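Local structure of intramolecular trans-sialidase (Macrobdella decora, 3SLI) at residues L298-K302 against L303-I307; E668-I672 against S673-G677. The protein cleaves bound sialic acid by intramolecular trans-glycosylation, releasing it as 2,7-anhydro-Neu5Ac. All coordinates share one frame; numbering follows the deposited sequence.

Contacts 1 and 2 are both local and follow each other along the chain. Their centres lie 27 Å apart. The nearest atoms are about 15 Å apart, and the two do not touch. Contact 1 closes the hairpin between strands 292-300 and 307-314. Contact 2 turns strand 665-670 into the short helix 672-675, close to the C-terminus. As in other sialidases, the active site probably lies in a six-bladed beta-propeller. Both contacts sit at strand ends of that fold, one a tight loop and the other a capped helix. Contact 2 also meets the N-terminal region: E668 forms a salt bridge with R101, and E674 one with K105.

Contact 1 of 2, residues L298-K302 against L303-I307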
loop_
_atom_site.group_PDB
_atom_site.type_symbol
_atom_site.label_atom_id
_atom_site.label_comp_id
_atom_site.label_asym_id
_atom_site.label_seq_id
_atom_site.Cartn_x
_atom_site.Cartn_y
_atom_site.Cartn_z
ATOM N N LEU A 298 -6.406 0.664 13.449
ATOM C CA LEU A 298 -5.874 1.080 14.743
ATOM C C LEU A 298 -6.956 1.893 15.465
ATOM O O LEU A 298 -7.713 2.640 14.834
ATOM C CB LEU A 298 -4.608 1.936 14.570
ATOM C CG LEU A 298 -3.317 1.211 14.183
ATOM C CD1 LEU A 298 -2.240 2.239 13.896
ATOM C CD2 LEU A 298 -2.887 0.261 15.305
ATOM N N LEU A 299 -7.026 1.751 16.784
ATOM C CA LEU A 299 -8.022 2.472 17.571
ATOM C C LEU A 299 -7.535 2.736 18.993
ATOM O O LEU A 299 -6.832 1.904 19.574
ATOM C CB LEU A 299 -9.312 1.643 17.632
ATOM C CG LEU A 299 -10.460 2.145 18.519
ATOM C CD1 LEU A 299 -10.976 3.490 18.035
ATOM C CD2 LEU A 299 -11.574 1.102 18.535
ATOM N N GLU A 300 -7.893 3.895 19.540
ATOM C CA GLU A 300 -7.533 4.227 20.914
ATOM C C GLU A 300 -8.780 4.473 21.779
ATOM O O GLU A 300 -9.743 5.113 21.347
ATOM C CB GLU A 300 -6.648 5.477 20.995
ATOM C CG GLU A 300 -6.145 5.735 22.433
ATOM C CD GLU A 300 -5.672 7.157 22.702
ATOM O OE1 GLU A 300 -5.734 8.020 21.800
ATOM O OE2 GLU A 300 -5.249 7.419 23.850
ATOM N N ASP A 301 -8.777 3.922 22.985
ATOM C CA ASP A 301 -9.865 4.164 23.920
ATOM C C ASP A 301 -9.278 5.269 24.790
ATOM O O ASP A 301 -8.449 4.995 25.665
ATOM C CB ASP A 301 -10.149 2.923 24.763
ATOM C CG ASP A 301 -11.307 3.127 25.739
ATOM O OD1 ASP A 301 -11.482 4.249 26.261
ATOM O OD2 ASP A 301 -12.041 2.152 25.984
ATOM N N LYS A 302 -9.664 6.512 24.523
ATOM C CA LYS A 302 -9.143 7.651 25.284
ATOM C C LYS A 302 -9.416 7.619 26.779
ATOM O O LYS A 302 -8.705 8.257 27.550
ATOM C CB LYS A 302 -9.613 8.974 24.688
ATOM C CG LYS A 302 -9.045 9.236 23.303
ATOM C CD LYS A 302 -9.103 10.705 22.945
ATOM C CE LYS A 302 -8.530 10.939 21.564
ATOM N NZ LYS A 302 -9.348 10.208 20.556
ATOM N N LEU A 303 -10.441 6.877 27.186
ATOM C CA LEU A 303 -10.779 6.765 28.595
ATOM C C LEU A 303 -9.764 5.894 29.349
ATOM O O LEU A 303 -9.353 6.235 30.456
ATOM C CB LEU A 303 -12.208 6.225 28.750
ATOM C CG LEU A 303 -13.384 7.226 28.643
ATOM C CD1 LEU A 303 -13.021 8.461 27.830
ATOM C CD2 LEU A 303 -14.624 6.543 28.066
ATOM N N THR A 304 -9.314 4.809 28.726
ATOM C CA THR A 304 -8.360 3.896 29.356
ATOM C C THR A 304 -6.942 4.007 28.793
ATOM O O THR A 304 -6.004 3.422 29.335
ATOM C CB THR A 304 -8.814 2.440 29.189
ATOM O OG1 THR A 304 -8.943 2.137 27.793
ATOM C CG2 THR A 304 -10.155 2.213 29.867
ATOM N N LYS A 305 -6.804 4.757 27.702
ATOM C CA LYS A 305 -5.537 4.968 26.995
ATOM C C LYS A 305 -5.055 3.706 26.285
ATOM O O LYS A 305 -3.983 3.707 25.664
ATOM C CB LYS A 305 -4.445 5.518 27.926
ATOM C CG LYS A 305 -4.802 6.836 28.625
ATOM C CD LYS A 305 -5.167 7.937 27.639
ATOM C CE LYS A 305 -5.731 9.164 28.362
ATOM N NZ LYS A 305 -6.494 10.066 27.439
ATOM N N ARG A 306 -5.871 2.654 26.333
ATOM C CA ARG A 306 -5.566 1.377 25.685
ATOM C C ARG A 306 -5.674 1.505 24.163
ATOM O O ARG A 306 -6.524 2.251 23.660
ATOM C CB ARG A 306 -6.553 0.309 26.181
ATOM C CG ARG A 306 -6.464 -1.046 25.491
ATOM C CD ARG A 306 -7.207 -2.118 26.283
ATOM N NE ARG A 306 -6.592 -2.354 27.589
ATOM C CZ ARG A 306 -6.992 -3.274 28.465
ATOM N NH1 ARG A 306 -8.023 -4.062 28.193
ATOM N NH2 ARG A 306 -6.325 -3.445 29.603
ATOM N N ILE A 307 -4.808 0.807 23.429
ATOM C CA ILE A 307 -4.865 0.847 21.965
ATOM C C ILE A 307 -5.171 -0.551 21.454
ATOM O O ILE A 307 -4.835 -1.542 22.111
ATOM C CB ILE A 307 -3.569 1.397 21.296
ATOM C CG1 ILE A 307 -2.408 0.416 21.462
ATOM C CG2 ILE A 307 -3.221 2.772 21.861
ATOM C CD1 ILE A 307 -1.163 0.811 20.671
HETATM O O HOH W 1 -2.987 5.930 24.416
#
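D301 and R306 close this beta-hairpin through their backbones. D301 N donates to R306 O over 2.9 Å in a nearly straight bond (176°). E300 and I307 form an antiparallel non-hydrogen-bonded pair. The hairpin joins strands 292-300 and 307-314 of a mixed sheet. The first also pairs with 462-466 (parallel), the second with 427-433 (antiparallel). K302 to K305 make the loop, and K305 takes a left-handed backbone conformation (phi 70°). T304 N and K305 N also bond D301 O, both weakly.

D301 CG swings away from its own N, at chi1 -179°, which brings OD1 to the amides of L303 and T304. D301 OD1 accepts from L303 N at 3.0 Å, an Asx turn. A weak second bond comes from T304 N to D301 OD1 at 3.3 Å. T304 OG1 sits 3.3 Å from D301 CG and takes a weak bond from R306 N.

E300 and K305 lie on the flank opposite the D301 carboxylate. The K305 chain bends back, and its NZ meets a lone pair of K302 O in the carbonyl plane at 2.9 Å. K305 NZ stays 4.6 Å from E300 OE2, with no direct salt bridge. S221 OG hydrogen-bonds both K305 NZ and E300 OE2. A water joins E300 OE2 (2.8 Å) to K305 O (2.7 Å). The R306 side chain leads away from both, to a salt bridge with D434 and a cation-pi contact with Y432.

L303 N and, weakly, T304 N would probably stabilise the negative charge of the D301 carboxylate. The nearby K305 ammonium would probably favour a charged E300, whose OE2 is also held by S221 and the water.

Contact 2 of 2, residues E668-I672 against S673-G677; sequences EKYSI and SELTG
S673 packs its CB 3.6 Å from S671 OG, while its own OG bonds the C-terminal A679. Next, the extended side chain of E674 reaches back to S671, the N-cap. E674 OE1 accepts from S671 N at 3.0 Å, in a fairly straight bond (167°) on the anti lone pair. In return E674 N donates to S671 OG at 3.2 Å. S671 holds OG between its N and carbonyl carbon (chi1 66°), where it can take that amide. A weak S671 OG to E674 OE1 bond is added, and K105 makes a salt bridge to the same carboxylate oxygen.

L675 N donates to S671 O at 3.0 Å, a helical i to i+4 bond. Its side chain lies across Y670 at about a right angle, with L675 CD1 3.7 Å from Y670 CB. T676 then grips I672 O twice. T676 N donates to I672 O at 2.9 Å. T676 OG1 also donates to I672 O at 2.9 Å, tilted 29° from the carbonyl plane. The CG2 methyls of T676 and I672 pack at 4.0 Å. G677, at positive phi, donates its N to E674 O.

S671 and E674 form a capping box, with S671 as N-cap of the short helix that follows outer strand 665-670 of its three-stranded antiparallel sheet.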
loop_
_atom_site.group_PDB
_atom_site.type_symbol
_atom_site.label_atom_id
_atom_site.label_comp_id
_atom_site.label_asym_id
_atom_site.label_seq_id
_atom_site.Cartn_x
_atom_site.Cartn_y
_atom_site.Cartn_z
ATOM N N GLU A 668 3.899 12.063 4.630
ATOM C CA GLU A 668 4.014 13.502 4.397
ATOM C C GLU A 668 3.160 14.274 5.422
ATOM O O GLU A 668 2.230 13.714 5.996
ATOM C CB GLU A 668 3.594 13.836 2.960
ATOM C CG GLU A 668 4.492 13.156 1.910
ATOM C CD GLU A 668 4.075 13.401 0.464
ATOM O OE1 GLU A 668 3.256 14.301 0.197
ATOM O OE2 GLU A 668 4.590 12.688 -0.422
ATOM N N LYS A 669 3.505 15.539 5.667
ATOM C CA LYS A 669 2.800 16.395 6.627
ATOM C C LYS A 669 2.375 17.673 5.917
ATOM O O LYS A 669 3.126 18.202 5.097
ATOM C CB LYS A 669 3.729 16.817 7.770
ATOM C CG LYS A 669 4.403 15.712 8.555
ATOM C CD LYS A 669 5.422 16.347 9.490
ATOM C CE LYS A 669 6.091 15.337 10.395
ATOM N NZ LYS A 669 7.020 16.016 11.340
ATOM N N TYR A 670 1.216 18.207 6.291
ATOM C CA TYR A 670 0.688 19.425 5.683
ATOM C C TYR A 670 0.018 20.302 6.731
ATOM O O TYR A 670 -0.648 19.794 7.637
ATOM C CB TYR A 670 -0.348 19.072 4.605
ATOM C CG TYR A 670 0.202 18.297 3.426
ATOM C CD1 TYR A 670 0.853 18.960 2.389
ATOM C CD2 TYR A 670 0.079 16.903 3.348
ATOM C CE1 TYR A 670 1.374 18.262 1.303
ATOM C CE2 TYR A 670 0.599 16.193 2.262
ATOM C CZ TYR A 670 1.244 16.886 1.245
ATOM O OH TYR A 670 1.752 16.226 0.152
ATOM N N SER A 671 0.223 21.612 6.636
ATOM C CA SER A 671 -0.407 22.541 7.569
ATOM C C SER A 671 -1.796 22.898 7.028
ATOM O O SER A 671 -2.054 22.753 5.824
ATOM C CB SER A 671 0.440 23.819 7.743
ATOM O OG SER A 671 0.515 24.587 6.546
ATOM N N ILE A 672 -2.687 23.372 7.898
ATOM C CA ILE A 672 -4.025 23.754 7.458
ATOM C C ILE A 672 -3.886 24.901 6.457
ATOM O O ILE A 672 -4.633 24.976 5.482
ATOM C CB ILE A 672 -4.948 24.148 8.649
ATOM C CG1 ILE A 672 -5.153 22.937 9.568
ATOM C CG2 ILE A 672 -6.314 24.639 8.140
ATOM C CD1 ILE A 672 -5.740 21.705 8.879
ATOM N N SER A 673 -2.892 25.758 6.675
ATOM C CA SER A 673 -2.619 26.881 5.780
ATOM C C SER A 673 -2.389 26.353 4.353
ATOM O O SER A 673 -2.967 26.861 3.385
ATOM C CB SER A 673 -1.372 27.621 6.275
ATOM O OG SER A 673 -1.024 28.714 5.448
ATOM N N GLU A 674 -1.555 25.318 4.241
ATOM C CA GLU A 674 -1.249 24.703 2.953
ATOM C C GLU A 674 -2.509 24.096 2.351
ATOM O O GLU A 674 -2.885 24.406 1.219
ATOM C CB GLU A 674 -0.185 23.613 3.112
ATOM C CG GLU A 674 1.190 24.147 3.476
ATOM C CD GLU A 674 2.244 23.061 3.585
ATOM O OE1 GLU A 674 2.225 22.310 4.581
ATOM O OE2 GLU A 674 3.101 22.960 2.681
ATOM N N LEU A 675 -3.175 23.257 3.136
ATOM C CA LEU A 675 -4.394 22.578 2.706
ATOM C C LEU A 675 -5.508 23.505 2.200
ATOM O O LEU A 675 -6.222 23.148 1.258
ATOM C CB LEU A 675 -4.917 21.690 3.836
ATOM C CG LEU A 675 -4.586 20.194 3.886
ATOM C CD1 LEU A 675 -3.539 19.787 2.887
ATOM C CD2 LEU A 675 -4.200 19.815 5.287
ATOM N N THR A 676 -5.653 24.683 2.808
ATOM C CA THR A 676 -6.690 25.626 2.391
ATOM C C THR A 676 -6.238 26.543 1.256
ATOM O O THR A 676 -6.872 27.564 0.975
ATOM C CB THR A 676 -7.197 26.486 3.568
ATOM O OG1 THR A 676 -6.094 27.172 4.174
ATOM C CG2 THR A 676 -7.885 25.618 4.607
ATOM N N GLY A 677 -5.128 26.179 0.619
ATOM C CA GLY A 677 -4.602 26.966 -0.483
ATOM C C GLY A 677 -4.126 28.338 -0.055
ATOM O O GLY A 677 -3.784 29.174 -0.890
#